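Local coordinates for UL37 (Suid herpesvirus 1, PDB 4K70), which is an inner tegument protein with an essential role in control of viral trafficking, seen here as its largely helical, calcium-binding N-terminal half, at residues D386-G391 with A432-T437; V154-T159 with A331-V336; L171-F176 with Q478-L483. All coordinates share one frame; numbering follows the deposited sequence.

Contact 1: D386-G391 with A432-T437; sequences DDYGPG and APRPPT. With CA (calcium ion), chain D; NA (sodium ion), chain F.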
loop_
_atom_site.group_PDB
_atom_site.type_symbol
_atom_site.label_atom_id
_atom_site.label_comp_id
_atom_site.label_asym_id
_atom_site.label_seq_id
_atom_site.Cartn_x
_atom_site.Cartn_y
_atom_site.Cartn_z
ATOM N N ASP A 386 -4.852 -0.979 2.796
ATOM C CA ASP A 386 -3.542 -1.257 3.404
ATOM C C ASP A 386 -2.445 -1.415 2.363
ATOM O O ASP A 386 -1.266 -1.232 2.661
ATOM C CB ASP A 386 -3.576 -2.479 4.366
ATOM C CG ASP A 386 -3.666 -3.819 3.631
ATOM O OD1 ASP A 386 -4.797 -4.264 3.319
ATOM O OD2 ASP A 386 -2.606 -4.436 3.374
ATOM N N ASP A 387 -2.828 -1.725 1.131
ATOM C CA ASP A 387 -1.850 -2.009 0.101
ATOM C C ASP A 387 -1.593 -0.784 -0.760
ATOM O O ASP A 387 -0.665 -0.776 -1.562
ATOM C CB ASP A 387 -2.356 -3.127 -0.788
ATOM C CG ASP A 387 -2.617 -4.392 -0.015
ATOM O OD1 ASP A 387 -1.624 -5.018 0.421
ATOM O OD2 ASP A 387 -3.799 -4.745 0.154
ATOM N N TYR A 388 -2.409 0.245 -0.575
ATOM C CA TYR A 388 -2.446 1.361 -1.516
ATOM C C TYR A 388 -1.111 2.094 -1.657
ATOM O O TYR A 388 -0.539 2.558 -0.667
ATOM C CB TYR A 388 -3.521 2.366 -1.129
ATOM C CG TYR A 388 -3.736 3.379 -2.226
ATOM C CD1 TYR A 388 -2.953 4.529 -2.308
ATOM C CD2 TYR A 388 -4.685 3.161 -3.208
ATOM C CE1 TYR A 388 -3.127 5.442 -3.333
ATOM C CE2 TYR A 388 -4.878 4.070 -4.225
ATOM C CZ TYR A 388 -4.094 5.207 -4.286
ATOM O OH TYR A 388 -4.302 6.096 -5.304
ATOM N N GLY A 389 -0.637 2.209 -2.893
ATOM C CA GLY A 389 0.568 2.966 -3.171
ATOM C C GLY A 389 0.866 3.105 -4.649
ATOM O O GLY A 389 0.095 2.649 -5.497
ATOM N N PRO A 390 2.002 3.735 -4.970
ATOM C CA PRO A 390 2.267 4.092 -6.361
ATOM C C PRO A 390 3.133 3.088 -7.111
ATOM O O PRO A 390 3.752 3.468 -8.104
ATOM C CB PRO A 390 3.014 5.418 -6.222
ATOM C CG PRO A 390 3.806 5.238 -4.953
ATOM C CD PRO A 390 2.925 4.410 -4.037
ATOM N N GLY A 391 3.172 1.838 -6.668
ATOM C CA GLY A 391 4.059 0.866 -7.282
ATOM C C GLY A 391 3.449 -0.460 -7.716
ATOM O O GLY A 391 2.230 -0.639 -7.753
ATOM N N ALA A 432 -8.250 2.705 -8.125
ATOM C CA ALA A 432 -7.418 2.165 -9.203
ATOM C C ALA A 432 -5.964 2.563 -8.984
ATOM O O ALA A 432 -5.693 3.672 -8.531
ATOM C CB ALA A 432 -7.895 2.658 -10.565
ATOM N N PRO A 433 -5.033 1.643 -9.276
ATOM C CA PRO A 433 -3.603 1.932 -9.181
ATOM C C PRO A 433 -3.227 3.081 -10.122
ATOM O O PRO A 433 -3.689 3.108 -11.262
ATOM C CB PRO A 433 -2.969 0.636 -9.660
ATOM C CG PRO A 433 -3.935 -0.413 -9.286
ATOM C CD PRO A 433 -5.277 0.218 -9.576
ATOM N N ARG A 434 -2.422 4.019 -9.636
ATOM C CA ARG A 434 -1.927 5.126 -10.471
ATOM C C ARG A 434 -0.392 5.224 -10.452
ATOM O O ARG A 434 0.165 6.289 -10.171
ATOM C CB ARG A 434 -2.558 6.443 -10.016
ATOM C CG ARG A 434 -4.066 6.514 -10.287
ATOM C CD ARG A 434 -4.821 7.445 -9.324
ATOM N NE ARG A 434 -6.278 7.296 -9.474
ATOM C CZ ARG A 434 -7.201 7.907 -8.727
ATOM N NH1 ARG A 434 -6.856 8.746 -7.755
ATOM N NH2 ARG A 434 -8.490 7.674 -8.955
ATOM N N PRO A 435 0.302 4.112 -10.759
ATOM C CA PRO A 435 1.773 4.129 -10.718
ATOM C C PRO A 435 2.310 4.998 -11.845
ATOM O O PRO A 435 1.799 4.921 -12.958
ATOM C CB PRO A 435 2.138 2.679 -11.012
ATOM C CG PRO A 435 1.024 2.216 -11.922
ATOM C CD PRO A 435 -0.214 2.855 -11.333
ATOM N N PRO A 436 3.328 5.811 -11.564
ATOM C CA PRO A 436 3.937 6.637 -12.620
ATOM C C PRO A 436 4.833 5.797 -13.517
ATOM O O PRO A 436 6.048 5.958 -13.465
ATOM C CB PRO A 436 4.802 7.619 -11.831
ATOM C CG PRO A 436 5.174 6.857 -10.575
ATOM C CD PRO A 436 3.920 6.068 -10.243
ATOM N N THR A 437 4.244 4.915 -14.318
ATOM C CA THR A 437 5.016 3.966 -15.114
ATOM C C THR A 437 5.792 4.648 -16.235
ATOM O O THR A 437 6.615 4.021 -16.907
ATOM C CB THR A 437 4.124 2.884 -15.731
ATOM O OG1 THR A 437 2.994 3.503 -16.356
ATOM C CG2 THR A 437 3.632 1.907 -14.665
HETATM CA CA CA D . -5.240 -5.811 1.574
HETATM NA NA NA F . -6.981 -3.259 4.749
HETATM O O HOH W 1 -1.660 4.449 -6.963
HETATM O O HOH W 2 -5.802 -7.077 -0.403
#
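The carbonyl oxygen of Pro-390 makes the closest approach between loops 386-391 and 432-437, lying 3.3 Å from Pro-435 CA in a CH···O contact. The same oxygen also touches Pro-436 CD, at 3.4 Å, while Pro-390 CB meets that CD across 4.2 Å in plain apolar packing. Prolines suit this meeting of loops: a proline has no backbone N-H to satisfy, and its carbons beside nitrogen carry slightly polarised hydrogens that a carbonyl tolerates well. The Pro-390 oxygen has a stronger partner besides, the hydroxyl of Tyr-172.

No direct hydrogen bond joins the two loops. Water 1 does so instead, donating to Gly-389 O and accepting from Arg-434 N at 2.8 Å. With CG anti to the backbone N (chi1 -170°), Tyr-388 brings the far end of its ring nearer the other loop, yet its OH only grazes Arg-434 CD; Arg-434 NH2 hydrogen-bonds to Ala-331 O.

Further back, Asp-386 and Asp-387 bind metal. Calcium is held by Asp-386 OD1 at 2.4 Å, Asp-387 OD2 at 2.3 Å, water 2 and Arg-383 O, and Asp-386 OD1 also reaches a sodium ion, 2.8 Å away, shared with His-382 O. Two neighbouring carboxylates would repel each other, a cost that the cations probably offset.

The metal site thus sits where helix 366-385 gives way to its loop, and Gly-391 occupies the N-cap position of helix 392-402. The partner loop runs from helix 422-431 to helix 438-458, so the contact joins two interhelical connections, with Pro-435 and Thr-437 touching helix 464-481.

Contact 2: V154-T159 with A331-V336; sequences VPPEQT and ASPLQV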
loop_
_atom_site.group_PDB
_atom_site.type_symbol
_atom_site.label_atom_id
_atom_site.label_comp_id
_atom_site.label_asym_id
_atom_site.label_seq_id
_atom_site.Cartn_x
_atom_site.Cartn_y
_atom_site.Cartn_z
ATOM N N VAL A 154 -3.952 11.614 6.875
ATOM C CA VAL A 154 -3.014 11.755 5.769
ATOM C C VAL A 154 -3.553 11.099 4.497
ATOM O O VAL A 154 -4.013 9.956 4.530
ATOM C CB VAL A 154 -1.669 11.091 6.107
ATOM C CG1 VAL A 154 -0.684 11.324 4.988
ATOM C CG2 VAL A 154 -1.127 11.618 7.434
ATOM N N PRO A 155 -3.492 11.812 3.364
ATOM C CA PRO A 155 -3.889 11.144 2.118
ATOM C C PRO A 155 -2.921 10.005 1.823
ATOM O O PRO A 155 -1.718 10.220 1.885
ATOM C CB PRO A 155 -3.753 12.245 1.066
ATOM C CG PRO A 155 -3.780 13.550 1.855
ATOM C CD PRO A 155 -3.140 13.231 3.164
ATOM N N PRO A 156 -3.435 8.801 1.528
ATOM C CA PRO A 156 -2.588 7.638 1.240
ATOM C C PRO A 156 -1.522 7.916 0.169
ATOM O O PRO A 156 -0.443 7.324 0.179
ATOM C CB PRO A 156 -3.597 6.617 0.725
ATOM C CG PRO A 156 -4.835 6.948 1.478
ATOM C CD PRO A 156 -4.864 8.447 1.506
ATOM N N GLU A 157 -1.840 8.827 -0.737
ATOM C CA GLU A 157 -1.007 9.121 -1.894
ATOM C C GLU A 157 0.200 9.942 -1.484
ATOM O O GLU A 157 1.233 9.928 -2.147
ATOM C CB GLU A 157 -1.847 9.879 -2.926
ATOM C CG GLU A 157 -3.312 9.396 -2.972
ATOM C CD GLU A 157 -4.273 10.306 -2.207
ATOM O OE1 GLU A 157 -4.091 11.545 -2.297
ATOM O OE2 GLU A 157 -5.221 9.796 -1.543
ATOM N N GLN A 158 0.075 10.627 -0.358
ATOM C CA GLN A 158 1.076 11.580 0.089
ATOM C C GLN A 158 2.278 10.897 0.702
ATOM O O GLN A 158 3.394 11.424 0.683
ATOM C CB GLN A 158 0.452 12.517 1.120
ATOM C CG GLN A 158 1.439 13.378 1.881
ATOM C CD GLN A 158 0.737 14.399 2.746
ATOM O OE1 GLN A 158 -0.246 15.015 2.321
ATOM N NE2 GLN A 158 1.224 14.576 3.967
ATOM N N THR A 159 2.047 9.719 1.260
ATOM C CA THR A 159 3.080 9.074 2.038
ATOM C C THR A 159 4.330 8.708 1.231
ATOM O O THR A 159 5.447 8.969 1.678
ATOM C CB THR A 159 2.550 7.818 2.734
ATOM O OG1 THR A 159 1.293 8.114 3.367
ATOM C CG2 THR A 159 3.556 7.361 3.763
ATOM N N ALA A 331 -12.943 10.304 -5.814
ATOM C CA ALA A 331 -11.984 9.953 -6.854
ATOM C C ALA A 331 -10.602 9.663 -6.282
ATOM O O ALA A 331 -9.625 9.625 -7.015
ATOM C CB ALA A 331 -11.901 11.069 -7.923
ATOM N N SER A 332 -10.509 9.474 -4.972
ATOM C CA SER A 332 -9.222 9.141 -4.359
ATOM C C SER A 332 -9.501 8.312 -3.137
ATOM O O SER A 332 -10.626 8.296 -2.662
ATOM C CB SER A 332 -8.458 10.406 -3.951
ATOM O OG SER A 332 -9.098 11.069 -2.865
ATOM N N PRO A 333 -8.471 7.624 -2.625
ATOM C CA PRO A 333 -8.574 6.825 -1.402
ATOM C C PRO A 333 -9.008 7.666 -0.226
ATOM O O PRO A 333 -9.844 7.207 0.540
ATOM C CB PRO A 333 -7.141 6.341 -1.172
ATOM C CG PRO A 333 -6.512 6.378 -2.528
ATOM C CD PRO A 333 -7.162 7.475 -3.288
ATOM N N LEU A 334 -8.453 8.865 -0.063
ATOM C CA LEU A 334 -8.786 9.658 1.117
ATOM C C LEU A 334 -10.264 9.999 1.093
ATOM O O LEU A 334 -10.967 9.840 2.084
ATOM C CB LEU A 334 -7.954 10.942 1.197
ATOM C CG LEU A 334 -8.407 11.882 2.321
ATOM C CD1 LEU A 334 -8.450 11.174 3.683
ATOM C CD2 LEU A 334 -7.534 13.119 2.397
ATOM N N GLN A 335 -10.735 10.466 -0.055
ATOM C CA GLN A 335 -12.125 10.872 -0.188
ATOM C C GLN A 335 -13.101 9.756 0.166
ATOM O O GLN A 335 -14.048 9.964 0.927
ATOM C CB GLN A 335 -12.382 11.380 -1.609
ATOM C CG GLN A 335 -11.655 12.694 -1.905
ATOM C CD GLN A 335 -11.753 13.115 -3.366
ATOM O OE1 GLN A 335 -12.587 12.616 -4.113
ATOM N NE2 GLN A 335 -10.886 14.035 -3.778
ATOM N N VAL A 336 -12.877 8.571 -0.383
ATOM C CA VAL A 336 -13.849 7.508 -0.207
ATOM C C VAL A 336 -13.776 6.959 1.226
ATOM O O VAL A 336 -14.805 6.724 1.849
ATOM C CB VAL A 336 -13.706 6.383 -1.274
ATOM C CG1 VAL A 336 -12.370 5.656 -1.131
ATOM C CG2 VAL A 336 -14.876 5.379 -1.159
#
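Three prolines and a leucine make up the close-packed part of this contact. Pro-156 and Pro-333 run by one another, antiparallel, CG of the first 3.6 Å from CB of the second. Leu-334 stands roughly perpendicular to Pro-156 and lies alongside Pro-155. With CG anti to the backbone N (chi1 172°), it brings CD2 to 3.8 Å from Pro-155 CG. Leu-192 of helix 191-201 touches both Pro-156 and Leu-334.

Beside it lies a polar part, no less close but without bonds across it. Glu-157, its chain bent at chi2 (100°), extends OE2 tip to tip with the Pro-333 ring, 3.5 Å from CD. That oxygen also lies 3.7 Å from Leu-334 N, without a hydrogen bond. The looser side is at the exposed Gln-335, which folds back so that OE1 accepts from Ala-331 N at 2.9 Å in a nearly straight bond. Ser-332, the N-cap of helix 333-342, accepts weakly through OG from Gln-335 N.

Proline fits the first turn of a helix, where an N-H is not needed. Apolar packing therefore carries the contact, while Glu-157 OE2 is buried with no hydrogen-bonding partner; this would tend to raise its pKa, an effect the nearby N-terminal end of helix 333-342 may partly offset.

Contact 3: L171-F176 with Q478-L483; sequences LYDMDF and QSRWGL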
loop_
_atom_site.group_PDB
_atom_site.type_symbol
_atom_site.label_atom_id
_atom_site.label_comp_id
_atom_site.label_asym_id
_atom_site.label_seq_id
_atom_site.Cartn_x
_atom_site.Cartn_y
_atom_site.Cartn_z
ATOM N N LEU A 171 15.474 5.036 -10.778
ATOM C CA LEU A 171 15.430 3.992 -9.738
ATOM C C LEU A 171 14.113 3.246 -9.634
ATOM O O LEU A 171 14.032 2.235 -8.931
ATOM C CB LEU A 171 15.707 4.573 -8.350
ATOM C CG LEU A 171 16.917 5.466 -8.177
ATOM C CD1 LEU A 171 16.956 5.949 -6.733
ATOM C CD2 LEU A 171 18.192 4.725 -8.571
ATOM N N TYR A 172 13.086 3.745 -10.313
ATOM C CA TYR A 172 11.712 3.291 -10.103
ATOM C C TYR A 172 11.470 1.798 -10.346
ATOM O O TYR A 172 10.858 1.126 -9.524
ATOM C CB TYR A 172 10.748 4.118 -10.960
ATOM C CG TYR A 172 9.303 3.746 -10.776
ATOM C CD1 TYR A 172 8.609 4.147 -9.648
ATOM C CD2 TYR A 172 8.638 2.991 -11.725
ATOM C CE1 TYR A 172 7.279 3.805 -9.467
ATOM C CE2 TYR A 172 7.313 2.630 -11.553
ATOM C CZ TYR A 172 6.638 3.050 -10.421
ATOM O OH TYR A 172 5.314 2.718 -10.242
ATOM N N ASP A 173 11.936 1.280 -11.476
ATOM C CA ASP A 173 11.730 -0.124 -11.784
ATOM C C ASP A 173 12.677 -1.047 -10.987
ATOM O O ASP A 173 12.619 -2.255 -11.143
ATOM C CB ASP A 173 11.918 -0.375 -13.280
ATOM C CG ASP A 173 11.518 -1.790 -13.701
ATOM O OD1 ASP A 173 10.365 -2.184 -13.443
ATOM O OD2 ASP A 173 12.361 -2.509 -14.287
ATOM N N MET A 174 13.559 -0.496 -10.159
ATOM C CA MET A 174 14.511 -1.363 -9.448
ATOM C C MET A 174 13.793 -2.102 -8.321
ATOM O O MET A 174 12.944 -1.532 -7.638
ATOM C CB MET A 174 15.704 -0.583 -8.907
ATOM C CG MET A 174 16.489 0.183 -9.992
ATOM S SD MET A 174 18.043 0.771 -9.344
ATOM C CE MET A 174 18.819 1.395 -10.850
ATOM N N ASP A 175 14.138 -3.370 -8.123
ATOM C CA ASP A 175 13.410 -4.208 -7.166
ATOM C C ASP A 175 13.368 -3.636 -5.752
ATOM O O ASP A 175 12.320 -3.658 -5.102
ATOM C CB ASP A 175 13.954 -5.641 -7.158
ATOM C CG ASP A 175 13.716 -6.361 -8.478
ATOM O OD1 ASP A 175 12.840 -5.919 -9.247
ATOM O OD2 ASP A 175 14.403 -7.366 -8.752
ATOM N N PHE A 176 14.494 -3.136 -5.255
ATOM C CA PHE A 176 14.496 -2.607 -3.892
ATOM C C PHE A 176 13.534 -1.418 -3.710
ATOM O O PHE A 176 12.980 -1.210 -2.627
ATOM C CB PHE A 176 15.915 -2.277 -3.403
ATOM C CG PHE A 176 16.517 -1.062 -4.044
ATOM C CD1 PHE A 176 17.226 -1.162 -5.234
ATOM C CD2 PHE A 176 16.403 0.179 -3.439
ATOM C CE1 PHE A 176 17.795 -0.043 -5.819
ATOM C CE2 PHE A 176 16.967 1.310 -4.025
ATOM C CZ PHE A 176 17.666 1.196 -5.217
ATOM N N GLN A 478 6.971 -5.220 -19.957
ATOM C CA GLN A 478 5.772 -5.992 -20.287
ATOM C C GLN A 478 5.400 -6.925 -19.146
ATOM O O GLN A 478 4.268 -6.916 -18.657
ATOM C CB GLN A 478 5.990 -6.801 -21.575
ATOM C CG GLN A 478 4.999 -7.945 -21.789
ATOM C CD GLN A 478 5.539 -9.292 -21.324
ATOM O OE1 GLN A 478 6.728 -9.587 -21.479
ATOM N NE2 GLN A 478 4.663 -10.119 -20.751
ATOM N N SER A 479 6.373 -7.723 -18.725
ATOM C CA SER A 479 6.166 -8.741 -17.704
ATOM C C SER A 479 5.769 -8.175 -16.337
ATOM O O SER A 479 5.160 -8.871 -15.528
ATOM C CB SER A 479 7.432 -9.587 -17.570
ATOM O OG SER A 479 7.387 -10.374 -16.400
ATOM N N ARG A 480 6.120 -6.918 -16.075
ATOM C CA ARG A 480 5.851 -6.313 -14.772
ATOM C C ARG A 480 4.731 -5.284 -14.820
ATOM O O ARG A 480 3.844 -5.271 -13.968
ATOM C CB ARG A 480 7.115 -5.659 -14.202
ATOM C CG ARG A 480 8.064 -6.617 -13.502
ATOM C CD ARG A 480 9.518 -6.138 -13.582
ATOM N NE ARG A 480 9.797 -4.944 -12.783
ATOM C CZ ARG A 480 9.891 -4.951 -11.458
ATOM N NH1 ARG A 480 9.706 -6.080 -10.795
ATOM N NH2 ARG A 480 10.167 -3.837 -10.791
ATOM N N TRP A 481 4.767 -4.422 -15.823
ATOM C CA TRP A 481 3.855 -3.291 -15.859
ATOM C C TRP A 481 2.820 -3.351 -16.985
ATOM O O TRP A 481 1.926 -2.509 -17.049
ATOM C CB TRP A 481 4.655 -2.006 -15.991
ATOM C CG TRP A 481 5.690 -1.817 -14.920
ATOM C CD1 TRP A 481 7.031 -2.079 -15.011
ATOM C CD2 TRP A 481 5.468 -1.313 -13.602
ATOM N NE1 TRP A 481 7.654 -1.757 -13.832
ATOM C CE2 TRP A 481 6.716 -1.290 -12.948
ATOM C CE3 TRP A 481 4.332 -0.882 -12.907
ATOM C CZ2 TRP A 481 6.857 -0.847 -11.639
ATOM C CZ3 TRP A 481 4.482 -0.433 -11.607
ATOM C CH2 TRP A 481 5.727 -0.417 -10.992
ATOM N N GLY A 482 2.957 -4.327 -17.879
ATOM C CA GLY A 482 2.038 -4.476 -18.991
ATOM C C GLY A 482 2.207 -3.424 -20.073
ATOM O O GLY A 482 1.262 -3.125 -20.803
ATOM N N LEU A 483 3.408 -2.860 -20.180
ATOM C CA LEU A 483 3.691 -1.849 -21.192
ATOM C C LEU A 483 4.244 -2.497 -22.457
ATOM O O LEU A 483 5.191 -3.283 -22.396
ATOM C CB LEU A 483 4.692 -0.813 -20.671
ATOM C CG LEU A 483 4.517 -0.226 -19.266
ATOM C CD1 LEU A 483 5.680 0.721 -18.940
ATOM C CD2 LEU A 483 3.181 0.481 -19.123
HETATM O O HOH W 3 10.138 -5.667 -7.887
#
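Tyr-172 brings the outer part of its ring obliquely alongside the six-membered ring of Trp-481, planes 27° apart but so displaced that little of one ring lies over the other. The touching atoms are at the outer rims: Tyr-172 CE2 is 3.5 Å from Trp-481 CH2, and the hydroxyl OH lies 3.2 Å from the same carbon. Its bond to Pro-390 helps fix where the ring lies.

Beside this aromatic pair, Asp-173 OD1 takes three N-H groups. Its CG is anti to the backbone N (chi1 -172°), carrying the carboxylate to the end of helix 464-481. Trp-481 NE1 donates at 2.8 Å along an almost straight line (173°), the oxygen lying in the indole plane. Arg-480 grips the same oxygen side-on, with NE at 2.9 Å and NH2 at 3.1 Å, in the plane of its guanidinium. All three donors meet OD1 from above the carboxylate plane. Asp-173 OD2 is engaged by Arg-476 and Trp-78, so this buried carboxylate is well supplied with donors and probably stays ionised.

Arginine suits a place between two acids. Its chain, bent at chi3, leaves NH1 3.5 Å from Asp-175 OD1; that oxygen lies well out of the guanidinium plane, so only charge acts directly, while water 3 donates to Asp-175 OD1 and accepts from Arg-480 NH1. Arg-476 is the stronger partner of Asp-175.

Gly-482, with positive phi, ends helix 464-481 just beyond. What results is a buried salt-bridge network tying the type I turn 171-174 and the start of helix 175-188 to the C-terminal end of another helix, within an all-helical fold.

Contact 1 lies between the other two and touches both. Toward contact 2, Arg-434 NH2 lies 3.0 Å from Ala-331 O, and the Tyr-388 ring packs on Pro-333 and Pro-156, CZ approaching Pro-333 CG to 3.2 Å. Toward contact 3, Tyr-172 OH is 2.8 Å from Pro-390 O, and Thr-437 CG2 rests 3.4 Å from Trp-481 CE3. Contacts 2 and 3 do not meet: their centres are about 23 Å apart. The calcium bound in contact 1 is about 13 Å from the Pro-156 side chain of contact 2. In contact 3, Asp-175 lies about 5 Å, between side chains, from Asp-179, a residue of another calcium site of this protein, whose ion is not bound to this chain here.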